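Local coordinates for erythrocyte membrane protein 1 (Plasmodium falciparum, PDB 2XU0) that probably binds receptors on host red blood cells through its NTS-DBL1 region, the N-terminal adhesive region of a parasite protein displayed on infected red cells and involved in rosetting, at residues E27-G30 / I31-N35; A197-G200 / D201-G205; H292-C295 / G296-G300; T304-D307 / Y308-Q311. The protein carries 10 engineered substitutions. All coordinates share one frame; numbering follows the deposited sequence.

Contact 1 (E27-G30 / I31-N35); sequences ENIG and IKIYN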
# COMPACT_ATOMS: atom_id res chain seq x y z
N GLU A 27 -1.97 11.88 4.09
CA GLU A 27 -2.82 11.85 5.30
C GLU A 27 -3.24 13.29 5.67
O GLU A 27 -4.40 13.54 6.05
CB GLU A 27 -2.03 11.26 6.48
CG GLU A 27 -2.05 9.74 6.56
CD GLU A 27 -3.28 9.16 7.21
OE1 GLU A 27 -4.30 9.88 7.32
OE2 GLU A 27 -3.24 7.96 7.55
N ASN A 28 -2.32 14.22 5.52
CA ASN A 28 -2.63 15.61 5.81
C ASN A 28 -3.64 16.22 4.85
O ASN A 28 -4.50 16.98 5.28
CB ASN A 28 -1.40 16.45 6.02
CG ASN A 28 -0.77 16.20 7.36
OD1 ASN A 28 -1.41 16.35 8.40
ND2 ASN A 28 0.48 15.78 7.37
N ILE A 29 -3.60 15.80 3.58
CA ILE A 29 -4.61 16.28 2.64
C ILE A 29 -5.92 15.52 2.89
O ILE A 29 -6.97 16.14 2.86
CB ILE A 29 -4.13 16.25 1.16
CG1 ILE A 29 -2.87 17.12 1.00
CG2 ILE A 29 -5.25 16.70 0.22
CD1 ILE A 29 -2.05 16.81 -0.28
N GLY A 30 -5.82 14.23 3.25
CA GLY A 30 -6.97 13.39 3.60
C GLY A 30 -7.81 13.96 4.73
O GLY A 30 -9.04 13.86 4.70
N ILE A 31 -7.16 14.52 5.76
CA ILE A 31 -7.81 15.18 6.91
C ILE A 31 -8.68 16.31 6.40
O ILE A 31 -9.81 16.46 6.84
CB ILE A 31 -6.76 15.79 7.91
CG1 ILE A 31 -6.03 14.72 8.67
CG2 ILE A 31 -7.45 16.77 8.91
CD1 ILE A 31 -5.04 15.26 9.58
N LYS A 32 -8.12 17.16 5.50
CA LYS A 32 -8.85 18.30 4.95
C LYS A 32 -10.08 17.82 4.17
O LYS A 32 -11.16 18.35 4.39
CB LYS A 32 -7.96 19.17 4.07
CG LYS A 32 -6.82 19.84 4.79
CD LYS A 32 -6.36 21.08 4.02
CE LYS A 32 -5.26 21.84 4.73
NZ LYS A 32 -3.93 21.18 4.56
N ILE A 33 -9.93 16.77 3.33
CA ILE A 33 -11.04 16.19 2.57
C ILE A 33 -12.15 15.66 3.51
O ILE A 33 -13.33 15.94 3.30
CB ILE A 33 -10.55 15.12 1.56
CG1 ILE A 33 -9.46 15.65 0.60
CG2 ILE A 33 -11.71 14.44 0.81
CD1 ILE A 33 -9.78 17.01 -0.20
N TYR A 34 -11.75 14.91 4.54
CA TYR A 34 -12.67 14.34 5.52
C TYR A 34 -13.43 15.48 6.21
O TYR A 34 -14.65 15.39 6.36
CB TYR A 34 -11.92 13.44 6.52
CG TYR A 34 -12.78 12.97 7.68
CD1 TYR A 34 -12.70 13.59 8.93
CD2 TYR A 34 -13.73 11.97 7.51
CE1 TYR A 34 -13.51 13.19 9.99
CE2 TYR A 34 -14.56 11.57 8.56
CZ TYR A 34 -14.44 12.19 9.80
OH TYR A 34 -15.24 11.79 10.84
N ASN A 35 -12.71 16.53 6.64
CA ASN A 35 -13.27 17.72 7.30
C ASN A 35 -14.31 18.43 6.44
O ASN A 35 -15.38 18.76 6.95
CB ASN A 35 -12.18 18.69 7.71
CG ASN A 35 -11.44 18.27 8.94
OD1 ASN A 35 -11.90 17.44 9.72
ND2 ASN A 35 -10.25 18.83 9.14

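Contact 2 (A197-G200 / D201-G205); sequences ADIG and DIVRG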
# COMPACT_ATOMS: atom_id res chain seq x y z
N ALA A 197 -8.66 1.58 3.95
CA ALA A 197 -8.86 2.49 2.79
C ALA A 197 -9.37 1.73 1.53
O ALA A 197 -10.31 2.20 0.88
CB ALA A 197 -7.57 3.23 2.48
N ASP A 198 -8.83 0.53 1.25
CA ASP A 198 -9.31 -0.29 0.13
C ASP A 198 -10.75 -0.75 0.37
O ASP A 198 -11.55 -0.74 -0.56
CB ASP A 198 -8.36 -1.49 -0.15
CG ASP A 198 -7.08 -1.14 -0.90
OD1 ASP A 198 -7.04 -0.07 -1.55
OD2 ASP A 198 -6.13 -1.94 -0.86
N ILE A 199 -11.10 -1.14 1.64
CA ILE A 199 -12.46 -1.56 2.02
C ILE A 199 -13.43 -0.44 1.80
O ILE A 199 -14.51 -0.65 1.23
CB ILE A 199 -12.53 -2.17 3.45
CG1 ILE A 199 -11.86 -3.59 3.46
CG2 ILE A 199 -14.00 -2.27 3.90
CD1 ILE A 199 -11.36 -4.14 4.89
N GLY A 200 -13.06 0.75 2.24
CA GLY A 200 -13.88 1.95 2.01
C GLY A 200 -14.12 2.19 0.53
O GLY A 200 -15.25 2.52 0.14
N ASP A 201 -13.06 1.99 -0.31
CA ASP A 201 -13.26 2.15 -1.76
C ASP A 201 -14.13 1.06 -2.36
O ASP A 201 -14.89 1.35 -3.28
CB ASP A 201 -11.94 2.38 -2.52
CG ASP A 201 -11.39 3.78 -2.31
OD1 ASP A 201 -12.15 4.64 -1.79
OD2 ASP A 201 -10.19 3.99 -2.55
N ILE A 202 -14.08 -0.17 -1.81
CA ILE A 202 -14.92 -1.28 -2.29
C ILE A 202 -16.38 -0.96 -1.94
O ILE A 202 -17.25 -0.99 -2.80
CB ILE A 202 -14.46 -2.67 -1.72
CG1 ILE A 202 -13.06 -3.08 -2.25
CG2 ILE A 202 -15.50 -3.74 -2.05
CD1 ILE A 202 -12.31 -4.13 -1.38
N VAL A 203 -16.62 -0.61 -0.66
CA VAL A 203 -17.93 -0.23 -0.16
C VAL A 203 -18.51 0.90 -0.99
O VAL A 203 -19.67 0.83 -1.38
CB VAL A 203 -17.88 0.11 1.36
CG1 VAL A 203 -19.15 0.82 1.82
CG2 VAL A 203 -17.63 -1.15 2.19
N ARG A 204 -17.70 1.93 -1.29
CA ARG A 204 -18.17 3.11 -2.04
C ARG A 204 -18.26 2.93 -3.55
O ARG A 204 -18.80 3.80 -4.24
CB ARG A 204 -17.32 4.36 -1.68
CG ARG A 204 -17.57 4.86 -0.24
CD ARG A 204 -16.59 5.92 0.24
NE ARG A 204 -15.21 5.43 0.26
CZ ARG A 204 -14.17 6.09 0.77
NH1 ARG A 204 -14.34 7.28 1.34
NH2 ARG A 204 -12.96 5.57 0.71
N GLY A 205 -17.72 1.83 -4.07
CA GLY A 205 -17.71 1.57 -5.50
C GLY A 205 -16.68 2.39 -6.27
O GLY A 205 -16.81 2.57 -7.48

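Contact 3 (H292-C295 / G296-G300); sequences HGKC and GHNEG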
# COMPACT_ATOMS: atom_id res chain seq x y z
N HIS A 292 -4.11 4.16 23.11
CA HIS A 292 -4.36 2.99 23.95
C HIS A 292 -4.08 1.64 23.32
O HIS A 292 -4.57 0.60 23.79
CB HIS A 292 -5.78 3.09 24.58
CG HIS A 292 -5.94 4.32 25.44
ND1 HIS A 292 -6.77 5.35 25.06
CD2 HIS A 292 -5.31 4.66 26.59
CE1 HIS A 292 -6.65 6.28 26.01
NE2 HIS A 292 -5.77 5.92 26.94
N GLY A 293 -3.25 1.65 22.28
CA GLY A 293 -2.82 0.43 21.61
C GLY A 293 -3.87 -0.15 20.69
O GLY A 293 -4.93 0.44 20.45
N LYS A 294 -3.56 -1.33 20.13
CA LYS A 294 -4.47 -1.99 19.18
C LYS A 294 -4.84 -1.04 17.99
O LYS A 294 -5.97 -1.08 17.48
CB LYS A 294 -5.72 -2.53 19.91
CG LYS A 294 -5.44 -3.57 21.01
CD LYS A 294 -6.74 -4.18 21.53
CE LYS A 294 -7.52 -5.03 20.54
NZ LYS A 294 -6.68 -6.11 19.97
N CYS A 295 -3.91 -0.13 17.61
CA CYS A 295 -4.07 0.84 16.52
C CYS A 295 -5.28 1.77 16.70
O CYS A 295 -5.89 2.17 15.70
CB CYS A 295 -4.10 0.15 15.15
SG CYS A 295 -2.80 -1.07 14.88
N GLY A 296 -5.63 2.08 17.96
CA GLY A 296 -6.77 2.93 18.26
C GLY A 296 -8.11 2.23 18.32
O GLY A 296 -9.16 2.89 18.29
N HIS A 297 -8.09 0.89 18.44
CA HIS A 297 -9.28 0.04 18.54
C HIS A 297 -10.27 0.53 19.60
O HIS A 297 -11.49 0.44 19.40
CB HIS A 297 -8.85 -1.42 18.86
CG HIS A 297 -9.98 -2.38 19.10
ND1 HIS A 297 -10.78 -2.82 18.06
CD2 HIS A 297 -10.43 -2.91 20.26
CE1 HIS A 297 -11.68 -3.62 18.62
NE2 HIS A 297 -11.51 -3.71 19.94
N ASN A 298 -9.76 1.03 20.72
CA ASN A 298 -10.64 1.43 21.83
C ASN A 298 -10.94 2.92 21.90
O ASN A 298 -11.57 3.33 22.86
CB ASN A 298 -10.01 0.98 23.18
CG ASN A 298 -9.57 -0.46 23.27
OD1 ASN A 298 -8.37 -0.78 23.28
ND2 ASN A 298 -10.54 -1.37 23.34
N GLU A 299 -10.53 3.71 20.88
CA GLU A 299 -10.57 5.18 20.89
C GLU A 299 -11.60 5.96 20.08
O GLU A 299 -11.55 7.19 20.08
CB GLU A 299 -9.16 5.73 20.60
CG GLU A 299 -8.17 5.50 21.73
CD GLU A 299 -6.73 5.42 21.26
OE1 GLU A 299 -6.17 6.47 20.86
OE2 GLU A 299 -6.18 4.30 21.24
N GLY A 300 -12.53 5.28 19.43
CA GLY A 300 -13.52 5.99 18.64
C GLY A 300 -12.96 6.35 17.27
O GLY A 300 -12.58 5.44 16.52
O HOH W 1 -7.16 1.59 21.39

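Contact 4 (T304-D307 / Y308-Q311); sequences TYLD and YVPQ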
# COMPACT_ATOMS: atom_id res chain seq x y z
N THR A 304 -6.54 7.32 11.17
CA THR A 304 -6.18 7.44 9.77
C THR A 304 -7.26 8.14 8.96
O THR A 304 -8.46 8.05 9.26
CB THR A 304 -5.77 6.04 9.14
OG1 THR A 304 -5.39 6.24 7.78
CG2 THR A 304 -6.91 5.03 9.14
N TYR A 305 -6.80 8.75 7.87
CA TYR A 305 -7.62 9.42 6.86
C TYR A 305 -7.22 8.92 5.46
O TYR A 305 -7.52 9.58 4.47
CB TYR A 305 -7.50 10.93 7.00
CG TYR A 305 -7.92 11.40 8.38
CD1 TYR A 305 -9.26 11.64 8.69
CD2 TYR A 305 -6.97 11.54 9.40
CE1 TYR A 305 -9.63 12.08 9.97
CE2 TYR A 305 -7.34 11.95 10.68
CZ TYR A 305 -8.66 12.28 10.94
OH TYR A 305 -8.99 12.70 12.21
N LEU A 306 -6.61 7.73 5.36
CA LEU A 306 -6.21 7.15 4.07
C LEU A 306 -7.43 6.83 3.23
O LEU A 306 -7.36 6.94 2.01
CB LEU A 306 -5.31 5.92 4.23
CG LEU A 306 -3.84 6.15 4.62
CD1 LEU A 306 -3.10 4.81 4.65
CD2 LEU A 306 -3.12 7.08 3.67
N ASP A 307 -8.58 6.54 3.88
CA ASP A 307 -9.83 6.29 3.16
C ASP A 307 -10.35 7.57 2.43
O ASP A 307 -11.37 7.52 1.74
CB ASP A 307 -10.88 5.65 4.08
CG ASP A 307 -11.18 6.37 5.39
OD1 ASP A 307 -10.24 6.95 5.99
OD2 ASP A 307 -12.34 6.27 5.88
N TYR A 308 -9.63 8.70 2.57
CA TYR A 308 -9.96 9.95 1.86
C TYR A 308 -8.84 10.33 0.90
O TYR A 308 -8.80 11.45 0.39
CB TYR A 308 -10.37 11.07 2.83
CG TYR A 308 -11.68 10.72 3.51
CD1 TYR A 308 -12.89 10.96 2.87
CD2 TYR A 308 -11.69 9.96 4.67
CE1 TYR A 308 -14.09 10.51 3.42
CE2 TYR A 308 -12.88 9.46 5.20
CZ TYR A 308 -14.08 9.75 4.58
OH TYR A 308 -15.27 9.34 5.12
N VAL A 309 -7.94 9.38 0.65
CA VAL A 309 -6.81 9.58 -0.28
C VAL A 309 -7.11 8.80 -1.56
O VAL A 309 -7.41 7.61 -1.46
CB VAL A 309 -5.42 9.15 0.34
CG1 VAL A 309 -4.28 9.28 -0.69
CG2 VAL A 309 -5.10 9.95 1.60
N PRO A 310 -7.02 9.42 -2.78
CA PRO A 310 -7.23 8.63 -4.00
C PRO A 310 -6.45 7.32 -3.98
O PRO A 310 -5.26 7.29 -3.63
CB PRO A 310 -6.76 9.57 -5.14
CG PRO A 310 -6.96 10.94 -4.58
CD PRO A 310 -6.68 10.82 -3.10
N GLN A 311 -7.12 6.25 -4.37
CA GLN A 311 -6.59 4.88 -4.37
C GLN A 311 -5.26 4.71 -5.12
O GLN A 311 -4.36 4.04 -4.60
CB GLN A 311 -7.66 3.90 -4.85
CG GLN A 311 -7.23 2.43 -4.78
CD GLN A 311 -8.34 1.49 -5.03
OE1 GLN A 311 -8.90 1.44 -6.13
NE2 GLN A 311 -8.61 0.64 -4.04

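Contact 1 (E27-G30 / I31-N35)
Ile31 turns its CG1 branch back over the preceding helical turn: CG1 stands anti to its own carbonyl carbon (chi1 -72°) and the chain then runs fully extended to CD1. This brings CG1 to 3.3 Å from Glu27 O and CD1 to 4.0 Å from Asn28 OD1. The side chains of Asn28 and Ile31 therefore run alongside each other, an amide oxygen beside a methyl, a van der Waals contact. Asn28 spends its polar atoms elsewhere, OD1 on Arg280 and ND2 on Lys281 O, which ties this face of the helix to the strand 279-281. The same first torsion at Ile33 sets its CG1 3.4 Å from Ile29 O and 4.4 Å from Ile29 CG2, a looser apolar contact on the face that packs against Phe417 of helix 415-423.

These are i to i+3 and i to i+4 neighbours inside helix 22-39, which belongs to the N-terminal segment of PfEMP1. The helical bonds confirm regular alpha geometry: Ile31 N to Glu27 O is 2.9 Å, Ile33 N to Ile29 O 3.1 Å, and Tyr34 N to Gly30 O 2.9 Å. Tyr34 CB comes to 3.4 Å from that same Gly30 O, while the ring swings away from the turn to meet Tyr308 edge-to-face.

Contact 2 (A197-G200 / D201-G205)
Arg204 folding back on Gly200 makes this a buried, intrahelical contact at the C-terminal end of helix 186-204, inside the Duffy-binding-like part of the chain. Two donors converge on one acceptor: Gly200 O takes the backbone N of Arg204 at 2.9 Å and, more weakly, Arg204 NE, also at 2.9 Å. The bend at chi3 (-61°) turns the guanidinium back along the helix, and its edge faces Gly200 O. Because Gly200 has no side chain, Arg204 NH2 can settle 3.6 Å from Gly200 C. That nitrogen forms a salt bridge with Asp201 OD1 at 2.8 Å, though the N-H angle of 117° makes the hydrogen bond weak; its stronger partner is Asp307 O. Trp257 and Tyr308 add cation-pi contacts. The other carboxylate oxygen, Asp201 OD2, pairs with Arg314.

On the face toward helix 249-268, Ile199 CG2 and Val203 CG2 meet at 4.2 Å with their side chains crossing; the same pair is linked by the backbone bond from Val203 N to Ile199 O, 2.8 Å. The helix stops at Gly205, whose N bonds to Ile202 O at 3.1 Å, one of two bonds into the last turn that, with its positive phi (76°), make a Schellman motif.

Contact 3 (H292-C295 / G296-G300)
A type I beta turn from Gly296 to Glu299, closed by Glu299 N to Gly296 O at 3.0 Å, in the loop from strand 287-289 to helix 311-338, folds Glu299 back onto His292. Glu299 OE2 accepts His292 N at 2.8 Å, although the donor stands 61° out of the carboxylate plane. Glu299 CG lies at the edge of the imidazole, and the ring and carboxylate planes are almost perpendicular, 80° apart. OE1 of the same carboxylate accepts Ser291 N and also meets a glycerol, probably from the crystallisation liquor.

Leading into this turn, Lys294 and Cys295, and Gly296 at its first position, have positive phi with left-handed helical backbone angles. Gly296 N bonds to Gly293 O at 3.1 Å and His297 N to Lys294 O at 3.0 Å, each with the donor above the carbonyl plane. Disulfide-bonded to Cys189, Cys295 ties the loop to helix 186-204. Lys294 and His297 run alongside each other, with Lys294 CE 3.6 Å from His297 CD2, before Lys294 NZ reaches Ala272 O and His297 ND1 reaches Thr269. A water bridges the two segments, accepting from Asn298 N at 2.7 Å and lying 2.7 Å from Gly293 O and 2.9 Å from Glu299 OE2.

Contact 4 (T304-D307 / Y308-Q311)
Asp307 and Tyr308 set their side chains next to each other at a short 3-10 turn in the loop just before helix 311-338. The two groups point the same way, but their planes stand 63° apart, so the carboxylate leans against the ring without stacking on it. The closest approach is Asp307 OD2 to Tyr308 CE2, 3.3 Å. Asp307 CG sits between its backbone N and carbonyl carbon (chi1 53°), and this keeps the carboxylate close to the main chain and beside the tyrosine. Asp307 O lies over one face of the ring, on the same side as the carboxylate, while Tyr305 O approaches its edge.

The carboxylate is held from outside: OD2 has a salt bridge to Arg261 and a bond from Trp257 NE1, which would probably stabilise the ionised form. Tyr308 OH bonds to Thr258, so both residues tie the turn to helix 249-268.

Two successive backbone bonds define the turn, Tyr308 N to Tyr305 O at 3.0 Å and Val309 N to Leu306 O at 2.9 Å. In both, the donor sits above the carbonyl plane, and each links a residue to the one three earlier, as in 3-10 geometry. Leu306 and Val309 lie side by side, pointing the same way, CD2 of Leu306 4.1 Å from CG2 of Val309. Pro310 then takes the N-cap position of the long helix. At the other end an ST turn starts the bend: Thr304 OG1 accepts Leu306 N at 3.1 Å.

Contact 4 lies between contacts 1 and 2, its centre about 8 Å from that of contact 1 and about 10 Å from that of contact 2. The carboxylate of Glu27 crosses to the start of the 304-311 turn, with OE2 2.8 Å from Thr304 OG1 and OE1 2.8 Å from Tyr305 N. From the other helix, Arg204 NH2 meets Asp307 O at 2.7 Å, and Asp198 OD1 meets Gln311 NE2 at 3.0 Å. Contacts 1 and 2 do not touch, so the turn bridges the N-terminal segment and helix 186-204. Contact 3 lies earlier in the same loop, centres about 19 Å from contact 4. The side chain of Ile118, which belongs to the magnesium site, is about 10 Å from that of Asp198.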